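Local coordinates for protein soluble lytic murein transglycosylase (Pseudomonas aeruginosa, PDB 5OHU) that probably cleaves the glycan strands of peptidoglycan as a lytic transglycosylase of the Slt family, working in both exolytic and endolytic modes, at residues Asp68-Arg73 and Gly96-Arg101; Gly208-Leu213 and Gln232-Thr237; Gly376-Asp381 and Leu593-Trp598. All coordinates share one frame; numbering follows the deposited sequence. Where two conformers were deposited one is given.

Interactions 1 and 2 each bring together neighbouring helices of the N-terminal superhelix, only about twenty residues apart in sequence, and both are partly buried, yet their chemistry differs. In interaction 1 a leucine pair lies beneath a solvent-bridged threonine and arginine; in interaction 2 one glutamine packs beside the capped start of a helix. Interaction 3 is different in kind: more than two hundred residues separate its segments, all its touching residues are buried, and it joins a superhelical helix to the transglycosylase domain. No two share a helix, and their centres lie about 48 to 54 Å apart.

Interaction 1: Asp68-Arg73 and Gly96-Arg101; sequences DELTHR and GWLKLR
L70 and L98 meet methyl to methyl, CD2 of L70 lying 4.2 Å from CD2 of L98, and so join two helices of the alpha-superhelix that Slt70-like enzymes build from successive helices. The segments 68-72 and 96-101 run nearly parallel, at 16°, their axes 11.1 Å apart at closest approach. That spacing is wide for direct packing, and F85 of helix 79-88 touches both leucines. Each leucine has CG anti to its own backbone N, and L98 reaches its partner with the end of the branch, its CB pointing across the approach. T71 lies closest to the facing helix in backbone terms. Its chi1 of -67° sets the methyl CG2 anti to the backbone N, where it comes within 3.7 Å of NH1 of R101, obliquely to the guanidinium. The same rotation leaves OG1 beside the backbone N, able to bond to the carbonyl O of Y67 one turn earlier. OG1 also accepts from a water, 3.0 Å away, which in turn accepts from NH1 of R101, whose chain is extended from CG to NE. Solvent thus completes the outer side, while the leucines lie on the inner one. At the end of helix 62-72, R73 turns back to E69 and also reaches E81; NE of R73 meets the syn side of E69 OE2 at 2.9 Å, with OE2 in the guanidinium plane.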
loop_
_atom_site.group_PDB
_atom_site.type_symbol
_atom_site.label_atom_id
_atom_site.label_comp_id
_atom_site.label_asym_id
_atom_site.label_seq_id
_atom_site.Cartn_x
_atom_site.Cartn_y
_atom_site.Cartn_z
ATOM N N ASP A 68 -8.407 -23.699 -19.531
ATOM C CA ASP A 68 -8.600 -24.804 -18.598
ATOM C C ASP A 68 -8.227 -26.129 -19.245
ATOM O O ASP A 68 -7.550 -26.967 -18.641
ATOM C CB ASP A 68 -10.045 -24.838 -18.100
ATOM C CG ASP A 68 -10.453 -23.562 -17.395
ATOM O OD1 ASP A 68 -9.604 -22.943 -16.720
ATOM O OD2 ASP A 68 -11.633 -23.174 -17.521
ATOM N N GLU A 69 -8.651 -26.328 -20.490
ATOM C CA GLU A 69 -8.393 -27.596 -21.160
ATOM C C GLU A 69 -6.900 -27.816 -21.360
ATOM O O GLU A 69 -6.381 -28.907 -21.094
ATOM C CB GLU A 69 -9.141 -27.625 -22.486
ATOM C CG GLU A 69 -9.448 -29.016 -22.995
ATOM C CD GLU A 69 -8.305 -29.613 -23.784
ATOM O OE1 GLU A 69 -7.429 -28.841 -24.230
ATOM O OE2 GLU A 69 -8.289 -30.853 -23.956
ATOM N N LEU A 70 -6.184 -26.782 -21.794
ATOM C CA LEU A 70 -4.746 -26.922 -21.980
ATOM C C LEU A 70 -4.045 -27.182 -20.652
ATOM O O LEU A 70 -3.121 -28.000 -20.577
ATOM C CB LEU A 70 -4.181 -25.670 -22.650
ATOM C CG LEU A 70 -2.698 -25.740 -23.017
ATOM C CD1 LEU A 70 -2.482 -26.903 -23.988
ATOM C CD2 LEU A 70 -2.218 -24.424 -23.615
ATOM N N THR A 71 -4.481 -26.502 -19.589
ATOM C CA THR A 71 -3.823 -26.655 -18.296
ATOM C C THR A 71 -3.969 -28.085 -17.785
ATOM O O THR A 71 -3.010 -28.671 -17.261
ATOM C CB THR A 71 -4.403 -25.639 -17.316
ATOM O OG1 THR A 71 -4.034 -24.333 -17.758
ATOM C CG2 THR A 71 -3.854 -25.847 -15.891
ATOM N N HIS A 72 -5.140 -28.685 -17.997
ATOM C CA HIS A 72 -5.374 -30.038 -17.509
ATOM C C HIS A 72 -4.419 -31.048 -18.144
ATOM O O HIS A 72 -3.926 -31.947 -17.458
ATOM C CB HIS A 72 -6.822 -30.458 -17.753
ATOM C CG HIS A 72 -7.104 -31.856 -17.306
ATOM N ND1 HIS A 72 -6.928 -32.263 -16.000
ATOM C CD2 HIS A 72 -7.498 -32.953 -17.994
ATOM C CE1 HIS A 72 -7.226 -33.545 -15.898
ATOM N NE2 HIS A 72 -7.575 -33.989 -17.094
ATOM N N ARG A 73 -4.156 -30.940 -19.450
ATOM C CA ARG A 73 -3.279 -31.892 -20.122
ATOM C C ARG A 73 -1.925 -31.284 -20.453
ATOM O O ARG A 73 -1.262 -31.697 -21.410
ATOM C CB ARG A 73 -3.936 -32.456 -21.379
ATOM C CG ARG A 73 -4.428 -31.441 -22.339
ATOM C CD ARG A 73 -4.912 -32.131 -23.611
ATOM N NE ARG A 73 -5.420 -31.140 -24.548
ATOM C CZ ARG A 73 -4.654 -30.445 -25.380
ATOM N NH1 ARG A 73 -3.340 -30.651 -25.408
ATOM N NH2 ARG A 73 -5.205 -29.548 -26.187
ATOM N N GLY A 96 0.114 -15.964 -16.558
ATOM C CA GLY A 96 1.346 -16.212 -15.829
ATOM C C GLY A 96 1.369 -17.547 -15.100
ATOM O O GLY A 96 2.429 -18.173 -14.975
ATOM N N TRP A 97 0.219 -17.999 -14.597
ATOM C CA TRP A 97 0.177 -19.314 -13.959
ATOM C C TRP A 97 0.466 -20.409 -14.970
ATOM O O TRP A 97 1.181 -21.372 -14.669
ATOM C CB TRP A 97 -1.184 -19.542 -13.288
ATOM C CG TRP A 97 -1.428 -18.558 -12.200
ATOM C CD1 TRP A 97 -2.328 -17.530 -12.214
ATOM C CD2 TRP A 97 -0.730 -18.463 -10.952
ATOM N NE1 TRP A 97 -2.249 -16.816 -11.045
ATOM C CE2 TRP A 97 -1.273 -17.363 -10.254
ATOM C CE3 TRP A 97 0.289 -19.207 -10.350
ATOM C CZ2 TRP A 97 -0.829 -16.988 -8.984
ATOM C CZ3 TRP A 97 0.730 -18.833 -9.082
ATOM C CH2 TRP A 97 0.169 -17.732 -8.417
ATOM N N LEU A 98 -0.061 -20.265 -16.184
ATOM C CA LEU A 98 0.256 -21.220 -17.233
ATOM C C LEU A 98 1.746 -21.211 -17.548
ATOM O O LEU A 98 2.341 -22.270 -17.780
ATOM C CB LEU A 98 -0.572 -20.922 -18.486
ATOM C CG LEU A 98 -0.233 -21.718 -19.759
ATOM C CD1 LEU A 98 -0.257 -23.218 -19.510
ATOM C CD2 LEU A 98 -1.153 -21.351 -20.916
ATOM N N LYS A 99 2.378 -20.032 -17.561
ATOM C CA LYS A 99 3.804 -20.010 -17.887
ATOM C C LYS A 99 4.621 -20.624 -16.766
ATOM O O LYS A 99 5.590 -21.350 -17.022
ATOM C CB LYS A 99 4.284 -18.588 -18.164
ATOM C CG LYS A 99 3.617 -17.922 -19.370
ATOM C CD LYS A 99 4.314 -16.589 -19.720
ATOM C CE LYS A 99 5.744 -16.821 -20.248
ATOM N NZ LYS A 99 6.384 -15.575 -20.828
ATOM N N LEU A 100 4.242 -20.342 -15.517
ATOM C CA LEU A 100 4.921 -20.950 -14.381
ATOM C C LEU A 100 4.915 -22.469 -14.490
ATOM O O LEU A 100 5.968 -23.119 -14.417
ATOM C CB LEU A 100 4.252 -20.503 -13.081
ATOM C CG LEU A 100 4.738 -21.195 -11.818
ATOM C CD1 LEU A 100 6.186 -20.862 -11.564
ATOM C CD2 LEU A 100 3.855 -20.792 -10.621
ATOM N N ARG A 101 3.733 -23.044 -14.700
ATOM C CA ARG A 101 3.595 -24.495 -14.777
ATOM C C ARG A 101 4.357 -25.079 -15.960
ATOM O O ARG A 101 5.065 -26.081 -15.825
ATOM C CB ARG A 101 2.122 -24.848 -14.884
ATOM C CG ARG A 101 1.474 -24.933 -13.568
ATOM C CD ARG A 101 0.024 -24.655 -13.689
ATOM N NE ARG A 101 -0.520 -24.481 -12.352
ATOM C CZ ARG A 101 -1.758 -24.099 -12.097
ATOM N NH1 ARG A 101 -2.570 -23.831 -13.104
ATOM N NH2 ARG A 101 -2.148 -23.970 -10.838
HETATM O O HOH W 1 -2.295 -22.886 -15.800
#

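Interaction 2: Gly208-Leu213 and Gln232-Thr237; sequences GNQGAL and QRDHAT
Q210 lays its aliphatic portion against A236, in the first turn of a helix capped by an aspartate at its N-terminus. CG of Q210 stands 3.8 Å from CB of A236, and CB of Q210 is 4.0 Å from the same methyl. W182 of helix 178-190 touches both residues, so the alanine and the glutamine stem share one apolar patch between helices 208-219 and 235-251 of the superhelix. The Q210 chain bends at chi2 (95°), which keeps the amide close to the alanine methyl while its nitrogen reaches the residues leading into the second helix. There NE2 of Q210 comes to 3.5 Å from NE2 of Q232, the two amide planes 63° apart, and lies 3.8 Å from OD2 of D234; neither approach is a hydrogen bond. An apparent bond from Q232 to D234 is too short to be trusted. The cap itself is clearer. D234 holds CG between its backbone N and carbonyl carbon, directing the carboxylate over the helix start, where a single oxygen serves two donors of T237. OD1 of D234 accepts from the hydroxyl OG1 of T237 at 2.8 Å and, nearly straight at 168°, from the backbone N of T237 at 2.6 Å.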
loop_
_atom_site.group_PDB
_atom_site.type_symbol
_atom_site.label_atom_id
_atom_site.label_comp_id
_atom_site.label_asym_id
_atom_site.label_seq_id
_atom_site.Cartn_x
_atom_site.Cartn_y
_atom_site.Cartn_z
ATOM N N GLY A 208 28.909 -19.684 15.198
ATOM C CA GLY A 208 27.670 -20.249 15.716
ATOM C C GLY A 208 27.206 -19.641 17.032
ATOM O O GLY A 208 26.001 -19.556 17.282
ATOM N N ASN A 209 28.145 -19.225 17.891
ATOM C CA ASN A 209 27.779 -18.593 19.155
ATOM C C ASN A 209 27.098 -17.256 18.919
ATOM O O ASN A 209 25.983 -17.017 19.394
ATOM C CB ASN A 209 29.014 -18.392 20.038
ATOM C CG ASN A 209 29.476 -19.669 20.703
ATOM O OD1 ASN A 209 28.750 -20.666 20.746
ATOM N ND2 ASN A 209 30.697 -19.644 21.228
ATOM N N GLN A 210 27.778 -16.356 18.204
ATOM C CA GLN A 210 27.195 -15.061 17.900
ATOM C C GLN A 210 25.903 -15.203 17.108
ATOM O O GLN A 210 24.997 -14.376 17.254
ATOM C CB GLN A 210 28.198 -14.200 17.133
ATOM C CG GLN A 210 29.420 -13.805 17.924
ATOM C CD GLN A 210 30.587 -14.741 17.683
ATOM O OE1 GLN A 210 30.408 -15.950 17.508
ATOM N NE2 GLN A 210 31.796 -14.181 17.654
ATOM N N GLY A 211 25.794 -16.246 16.280
ATOM C CA GLY A 211 24.581 -16.447 15.502
ATOM C C GLY A 211 23.390 -16.778 16.381
ATOM O O GLY A 211 22.293 -16.251 16.193
ATOM N N ALA A 212 23.599 -17.638 17.369
ATOM C CA ALA A 212 22.551 -17.895 18.345
ATOM C C ALA A 212 22.226 -16.631 19.130
ATOM O O ALA A 212 21.066 -16.375 19.477
ATOM C CB ALA A 212 22.988 -19.024 19.283
ATOM N N LEU A 213 23.246 -15.821 19.398
ATOM C CA LEU A 213 23.041 -14.568 20.106
ATOM C C LEU A 213 22.222 -13.613 19.268
ATOM O O LEU A 213 21.364 -12.885 19.790
ATOM C CB LEU A 213 24.397 -13.957 20.452
ATOM C CG LEU A 213 24.541 -13.154 21.729
ATOM C CD1 LEU A 213 23.849 -13.903 22.881
ATOM C CD2 LEU A 213 26.040 -12.958 22.022
ATOM N N GLN A 232 32.456 -7.889 23.420
ATOM C CA GLN A 232 33.536 -8.384 22.578
ATOM C C GLN A 232 33.682 -7.542 21.310
ATOM O O GLN A 232 32.730 -7.392 20.535
ATOM C CB GLN A 232 33.238 -9.839 22.245
ATOM C CG GLN A 232 34.274 -10.558 21.444
ATOM C CD GLN A 232 33.966 -12.033 21.375
ATOM O OE1 GLN A 232 34.395 -12.802 22.235
ATOM N NE2 GLN A 232 33.191 -12.436 20.373
ATOM N N ARG A 233 34.878 -6.994 21.090
ATOM C CA ARG A 233 35.079 -5.989 20.038
ATOM C C ARG A 233 35.336 -6.657 18.686
ATOM O O ARG A 233 36.431 -6.597 18.125
ATOM C CB ARG A 233 36.227 -5.052 20.389
ATOM C CG ARG A 233 36.180 -4.432 21.757
ATOM C CD ARG A 233 37.185 -3.270 21.857
ATOM N NE ARG A 233 36.760 -2.101 21.081
ATOM C CZ ARG A 233 36.533 -0.891 21.595
ATOM N NH1 ARG A 233 36.709 -0.671 22.893
ATOM N NH2 ARG A 233 36.141 0.105 20.809
ATOM N N ASP A 234 34.293 -7.289 18.146
ATOM C CA ASP A 234 34.348 -7.845 16.801
ATOM C C ASP A 234 33.109 -7.415 16.024
ATOM O O ASP A 234 32.124 -6.938 16.597
ATOM C CB ASP A 234 34.493 -9.380 16.821
ATOM C CG ASP A 234 33.352 -10.085 17.548
ATOM O OD1 ASP A 234 32.170 -9.756 17.318
ATOM O OD2 ASP A 234 33.643 -10.992 18.349
ATOM N N HIS A 235 33.165 -7.585 14.697
ATOM C CA HIS A 235 32.067 -7.148 13.845
ATOM C C HIS A 235 30.805 -7.965 14.094
ATOM O O HIS A 235 29.692 -7.448 13.960
ATOM C CB HIS A 235 32.498 -7.234 12.378
ATOM C CG HIS A 235 33.701 -6.396 12.050
ATOM N ND1 HIS A 235 34.563 -6.701 11.017
ATOM C CD2 HIS A 235 34.179 -5.262 12.614
ATOM C CE1 HIS A 235 35.522 -5.793 10.962
ATOM N NE2 HIS A 235 35.313 -4.910 11.922
ATOM N N ALA A 236 30.961 -9.243 14.434
ATOM C CA ALA A 236 29.798 -10.071 14.712
ATOM C C ALA A 236 29.000 -9.496 15.876
ATOM O O ALA A 236 27.781 -9.307 15.781
ATOM C CB ALA A 236 30.233 -11.509 15.009
ATOM N N THR A 237 29.684 -9.182 16.975
ATOM C CA THR A 237 29.002 -8.619 18.129
ATOM C C THR A 237 28.376 -7.267 17.789
ATOM O O THR A 237 27.254 -6.967 18.220
ATOM C CB THR A 237 29.987 -8.529 19.292
ATOM O OG1 THR A 237 30.485 -9.852 19.571
ATOM C CG2 THR A 237 29.323 -7.974 20.544
#

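Interaction 3: Gly376-Asp381 and Leu593-Trp598; sequences GFLAAD and LAFDVW
L378 and F595 lie alongside one another, pointing opposite ways, and the leucine meets the phenyl ring at its edge. CD2 of L378 lies near the ring plane, 3.8 Å from CE2 of F595 and 3.9 Å from CZ of F595. The second methyl reaches the next residue: CD1 of L378 is 3.8 Å from CB of D596, whose side chain runs at a slant to the leucine. With its two branches thus divided, L378 fits against the ring edge and the neighbouring CB at the start of helix 595-600. F595 and D596 both hold CG in the crowded position between backbone N and carbonyl carbon, with chi1 of 79° in the phenylalanine. D596 CB then sits 4.0 Å above the centre of the F595 ring, so one face is covered from within the helix while the leucine takes the edge. Beyond this apolar portion, D596 OD2 bonds to the hydroxyl of Y345 and forms a salt bridge with R382, so the buried carboxylate has polar partners on the superhelical side. D381 meanwhile pairs with R637, itself backbone-bonded to F595. This buried joint between helix 374-383 and helix 595-600 belongs to the Slt70-type architecture, in which a lysozyme-like transglycosylase domain is seated on an alpha-superhelix.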
loop_
_atom_site.group_PDB
_atom_site.type_symbol
_atom_site.label_atom_id
_atom_site.label_comp_id
_atom_site.label_asym_id
_atom_site.label_seq_id
_atom_site.Cartn_x
_atom_site.Cartn_y
_atom_site.Cartn_z
ATOM N N GLY A 376 -3.807 22.155 -1.078
ATOM C CA GLY A 376 -4.385 23.278 -1.803
ATOM C C GLY A 376 -5.557 23.902 -1.061
ATOM O O GLY A 376 -5.692 25.124 -1.015
ATOM N N PHE A 377 -6.415 23.072 -0.464
ATOM C CA PHE A 377 -7.480 23.588 0.394
ATOM C C PHE A 377 -6.910 24.399 1.556
ATOM O O PHE A 377 -7.387 25.500 1.847
ATOM C CB PHE A 377 -8.344 22.436 0.915
ATOM C CG PHE A 377 -9.232 21.813 -0.136
ATOM C CD1 PHE A 377 -10.238 22.557 -0.749
ATOM C CD2 PHE A 377 -9.062 20.495 -0.505
ATOM C CE1 PHE A 377 -11.072 21.966 -1.718
ATOM C CE2 PHE A 377 -9.856 19.908 -1.457
ATOM C CZ PHE A 377 -10.864 20.629 -2.070
ATOM N N LEU A 378 -5.880 23.866 2.228
ATOM C CA LEU A 378 -5.262 24.594 3.334
ATOM C C LEU A 378 -4.718 25.942 2.876
ATOM O O LEU A 378 -4.923 26.955 3.546
ATOM C CB LEU A 378 -4.141 23.769 3.962
ATOM C CG LEU A 378 -4.460 22.542 4.813
ATOM C CD1 LEU A 378 -3.314 22.344 5.773
ATOM C CD2 LEU A 378 -5.796 22.661 5.578
ATOM N N ALA A 379 -4.012 25.975 1.739
ATOM C CA ALA A 379 -3.509 27.251 1.235
ATOM C C ALA A 379 -4.647 28.229 0.976
ATOM O O ALA A 379 -4.560 29.409 1.342
ATOM C CB ALA A 379 -2.688 27.035 -0.041
ATOM N N ALA A 380 -5.722 27.767 0.326
ATOM C CA ALA A 380 -6.845 28.665 0.065
ATOM C C ALA A 380 -7.474 29.140 1.369
ATOM O O ALA A 380 -7.824 30.318 1.508
ATOM C CB ALA A 380 -7.884 27.977 -0.812
ATOM N N ASP A 381 -7.602 28.242 2.348
ATOM C CA ASP A 381 -8.135 28.652 3.642
ATOM C C ASP A 381 -7.257 29.711 4.302
ATOM O O ASP A 381 -7.770 30.651 4.912
ATOM C CB ASP A 381 -8.282 27.447 4.561
ATOM C CG ASP A 381 -8.634 27.848 5.970
ATOM O OD1 ASP A 381 -9.814 28.174 6.208
ATOM O OD2 ASP A 381 -7.734 27.843 6.835
ATOM N N LEU A 593 -2.997 23.278 20.185
ATOM C CA LEU A 593 -2.318 22.777 19.000
ATOM C C LEU A 593 -3.182 23.062 17.773
ATOM O O LEU A 593 -4.383 22.802 17.777
ATOM C CB LEU A 593 -2.051 21.280 19.147
ATOM C CG LEU A 593 -1.191 20.633 18.057
ATOM C CD1 LEU A 593 0.155 21.318 18.031
ATOM C CD2 LEU A 593 -1.026 19.145 18.308
ATOM N N ALA A 594 -2.591 23.628 16.739
ATOM C CA ALA A 594 -3.353 23.910 15.534
ATOM C C ALA A 594 -3.668 22.610 14.801
ATOM O O ALA A 594 -2.883 21.663 14.813
ATOM C CB ALA A 594 -2.582 24.868 14.618
ATOM N N PHE A 595 -4.830 22.580 14.149
ATOM C CA PHE A 595 -5.296 21.360 13.490
ATOM C C PHE A 595 -4.352 20.900 12.369
ATOM O O PHE A 595 -4.180 19.695 12.159
ATOM C CB PHE A 595 -6.697 21.587 12.927
ATOM C CG PHE A 595 -6.692 22.346 11.638
ATOM C CD1 PHE A 595 -6.557 23.723 11.634
ATOM C CD2 PHE A 595 -6.777 21.678 10.427
ATOM C CE1 PHE A 595 -6.536 24.431 10.444
ATOM C CE2 PHE A 595 -6.747 22.373 9.221
ATOM C CZ PHE A 595 -6.629 23.754 9.226
ATOM N N ASP A 596 -3.756 21.829 11.616
ATOM C CA ASP A 596 -2.911 21.384 10.510
ATOM C C ASP A 596 -1.579 20.816 11.011
ATOM O O ASP A 596 -1.065 19.849 10.431
ATOM C CB ASP A 596 -2.705 22.520 9.494
ATOM C CG ASP A 596 -2.124 23.779 10.113
ATOM O OD1 ASP A 596 -1.976 23.837 11.349
ATOM O OD2 ASP A 596 -1.818 24.727 9.357
ATOM N N VAL A 597 -1.030 21.362 12.102
ATOM C CA VAL A 597 0.141 20.753 12.724
ATOM C C VAL A 597 -0.194 19.354 13.243
ATOM O O VAL A 597 0.572 18.399 13.053
ATOM C CB VAL A 597 0.689 21.651 13.851
ATOM C CG1 VAL A 597 1.807 20.905 14.633
ATOM C CG2 VAL A 597 1.221 22.964 13.303
ATOM N N TRP A 598 -1.329 19.217 13.929
ATOM C CA TRP A 598 -1.690 17.911 14.482
ATOM C C TRP A 598 -1.806 16.865 13.386
ATOM O O TRP A 598 -1.277 15.756 13.521
ATOM C CB TRP A 598 -3.000 17.982 15.267
ATOM C CG TRP A 598 -3.261 16.668 15.980
ATOM C CD1 TRP A 598 -2.729 16.268 17.180
ATOM C CD2 TRP A 598 -4.082 15.576 15.525
ATOM N NE1 TRP A 598 -3.180 15.001 17.501
ATOM C CE2 TRP A 598 -4.018 14.564 16.507
ATOM C CE3 TRP A 598 -4.888 15.371 14.401
ATOM C CZ2 TRP A 598 -4.714 13.368 16.389
ATOM C CZ3 TRP A 598 -5.579 14.174 14.284
ATOM C CH2 TRP A 598 -5.481 13.187 15.271
#